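Local atomic coordinates of hypothetical protein TM0723 (Thermotoga maritima, PDB entry 1VMJ), a protein that is of unknown function but belongs to the UPF0047 (YjbQ) family and may be a thiamin phosphate synthase. Residues 59-64 and 134-139. Numbering follows the deposited sequence.
Sequences TASVFI and GEFDGM. With SO4 (sulfate ion), chain C.
S61 and G134 face each other as a hydrogen-bonded pair of an antiparallel beta ladder, where strand 60-65, at one margin of a three-stranded sheet, runs beside the central strand 130-135. S61 N donates to G134 O and G134 N to S61 O, both at 2.8 Å. The next pair, A60 with E135, is non-hydrogen-bonded. Past it the ladder frays: F136 N reaches T59 O in a weak bond of 3.3 Å. On the face of S61, the CE1 edge of the F63 ring lies 4.0 Å from G134 CA, and S61 OG meets the F136 ring at its edge, 3.4 Å from CE2, while making weak hydrogen bonds to R107 O and G111 O. On the other face E135 bends at chi2 (59°), which brings the carboxylate forward beside the turn, on the side of T59 and A60. There OE2 accepts D137 N at 3.0 Å on its anti side, somewhat out of the carboxylate plane. OE2 also forms a salt bridge with K142, while OE1 bonds Y133 OH; K142 NZ bonds D137 O and T59 OG1 as well, tying both segments together, and D137 OD2 forms a salt bridge with R140 and accepts a hydrogen bond from N100, a ligand of the bound sodium. An alanine in place of E135 removes the carboxylate and would probably leave D137 N without its acceptor and the K142 ammonium without its countercharge. T59 OG1, set between backbone N and carbonyl carbon (chi1 52°), points at a sulfate, probably from the crystallisation liquor, that is also held by H57 ND1, I58 N and R140 NH1. It donates to sulfate O4 at 2.5 Å, an unusually short separation whose exact length is doubtful.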
loop_
_atom_site.group_PDB
_atom_site.type_symbol
_atom_site.label_atom_id
_atom_site.label_comp_id
_atom_site.label_asym_id
_atom_site.label_seq_id
_atom_site.Cartn_x
_atom_site.Cartn_y
_atom_site.Cartn_z
ATOM N N THR A 59 2.150 -14.268 2.460
ATOM C CA THR A 59 3.596 -14.373 2.437
ATOM C C THR A 59 4.181 -13.989 1.077
ATOM O O THR A 59 5.307 -14.377 0.737
ATOM C CB THR A 59 4.024 -15.800 2.755
ATOM O OG1 THR A 59 3.319 -16.700 1.903
ATOM C CG2 THR A 59 3.720 -16.115 4.195
ATOM N N ALA A 60 3.418 -13.212 0.315
ATOM C CA ALA A 60 3.849 -12.754 -0.984
ATOM C C ALA A 60 3.264 -11.389 -1.281
ATOM O O ALA A 60 2.370 -10.889 -0.593
ATOM C CB ALA A 60 3.449 -13.750 -2.030
ATOM N N SER A 61 3.825 -10.749 -2.300
ATOM C CA SER A 61 3.504 -9.363 -2.652
ATOM C C SER A 61 3.192 -9.196 -4.108
ATOM O O SER A 61 3.660 -9.963 -4.931
ATOM C CB SER A 61 4.708 -8.452 -2.362
ATOM O OG SER A 61 4.964 -8.391 -0.976
ATOM N N VAL A 62 2.438 -8.144 -4.416
ATOM C CA VAL A 62 2.407 -7.563 -5.757
ATOM C C VAL A 62 2.804 -6.090 -5.625
ATOM O O VAL A 62 2.299 -5.375 -4.774
ATOM C CB VAL A 62 1.059 -7.697 -6.420
ATOM C CG1 VAL A 62 1.038 -6.968 -7.741
ATOM C CG2 VAL A 62 0.719 -9.162 -6.639
ATOM N N PHE A 63 3.781 -5.662 -6.412
ATOM C CA PHE A 63 4.337 -4.314 -6.309
ATOM C C PHE A 63 4.809 -3.886 -7.677
ATOM O O PHE A 63 4.905 -4.698 -8.611
ATOM C CB PHE A 63 5.476 -4.243 -5.283
ATOM C CG PHE A 63 6.714 -5.040 -5.684
ATOM C CD1 PHE A 63 6.826 -6.396 -5.418
ATOM C CD2 PHE A 63 7.753 -4.425 -6.348
ATOM C CE1 PHE A 63 7.943 -7.130 -5.835
ATOM C CE2 PHE A 63 8.879 -5.129 -6.713
ATOM C CZ PHE A 63 8.966 -6.489 -6.470
ATOM N N ILE A 64 5.049 -2.583 -7.782
ATOM C CA ILE A 64 5.569 -1.974 -8.994
ATOM C C ILE A 64 6.947 -1.387 -8.736
ATOM O O ILE A 64 7.134 -0.592 -7.806
ATOM C CB ILE A 64 4.629 -0.895 -9.551
ATOM C CG1 ILE A 64 3.437 -1.581 -10.241
ATOM C CG2 ILE A 64 5.335 -0.009 -10.556
ATOM C CD1 ILE A 64 2.242 -0.734 -10.485
ATOM N N GLY A 134 6.119 -10.772 -5.993
ATOM C CA GLY A 134 7.210 -10.965 -5.069
ATOM C C GLY A 134 6.923 -12.154 -4.191
ATOM O O GLY A 134 6.110 -12.084 -3.252
ATOM N N GLU A 135 7.549 -13.269 -4.504
ATOM C CA GLU A 135 7.384 -14.480 -3.732
ATOM C C GLU A 135 8.381 -14.517 -2.583
ATOM O O GLU A 135 9.573 -14.418 -2.827
ATOM C CB GLU A 135 7.620 -15.706 -4.637
ATOM C CG GLU A 135 7.426 -17.038 -3.925
ATOM C CD GLU A 135 6.035 -17.165 -3.374
ATOM O OE1 GLU A 135 5.123 -17.574 -4.141
ATOM O OE2 GLU A 135 5.858 -16.838 -2.184
ATOM N N PHE A 136 7.902 -14.667 -1.343
ATOM C CA PHE A 136 8.787 -14.789 -0.192
ATOM C C PHE A 136 8.727 -16.143 0.513
ATOM O O PHE A 136 9.486 -16.386 1.436
ATOM C CB PHE A 136 8.552 -13.621 0.772
ATOM C CG PHE A 136 8.735 -12.290 0.107
ATOM C CD1 PHE A 136 9.960 -11.965 -0.430
ATOM C CD2 PHE A 136 7.692 -11.397 -0.049
ATOM C CE1 PHE A 136 10.148 -10.767 -1.089
ATOM C CE2 PHE A 136 7.884 -10.204 -0.701
ATOM C CZ PHE A 136 9.128 -9.908 -1.224
ATOM N N ASP A 137 7.793 -16.998 0.091
ATOM C CA ASP A 137 7.691 -18.359 0.639
ATOM C C ASP A 137 7.108 -19.293 -0.426
ATOM O O ASP A 137 5.977 -19.778 -0.324
ATOM C CB ASP A 137 6.846 -18.370 1.920
ATOM C CG ASP A 137 6.719 -19.774 2.528
ATOM O OD1 ASP A 137 7.716 -20.546 2.458
ATOM O OD2 ASP A 137 5.622 -20.110 3.046
ATOM N N GLY A 138 7.921 -19.517 -1.444
ATOM C CA GLY A 138 7.484 -20.208 -2.657
ATOM C C GLY A 138 7.665 -21.713 -2.639
ATOM O O GLY A 138 7.581 -22.334 -1.597
ATOM N N MET A 139 7.881 -22.290 -3.821
ATOM C CA MET A 139 7.958 -23.748 -3.988
ATOM C C MET A 139 6.648 -24.442 -3.638
ATOM O O MET A 139 6.639 -25.600 -3.223
ATOM C CB MET A 139 9.125 -24.350 -3.197
ATOM C CG MET A 139 10.415 -23.661 -3.517
ATOM S SD MET A 139 11.870 -24.332 -2.676
ATOM C CE MET A 139 11.447 -24.151 -0.967
HETATM S S SO4 C . -0.184 -18.294 2.843
HETATM O O1 SO4 C . -0.441 -19.518 2.110
HETATM O O2 SO4 C . -0.158 -18.520 4.276
HETATM O O3 SO4 C . -1.261 -17.315 2.592
HETATM O O4 SO4 C . 1.063 -17.782 2.354
#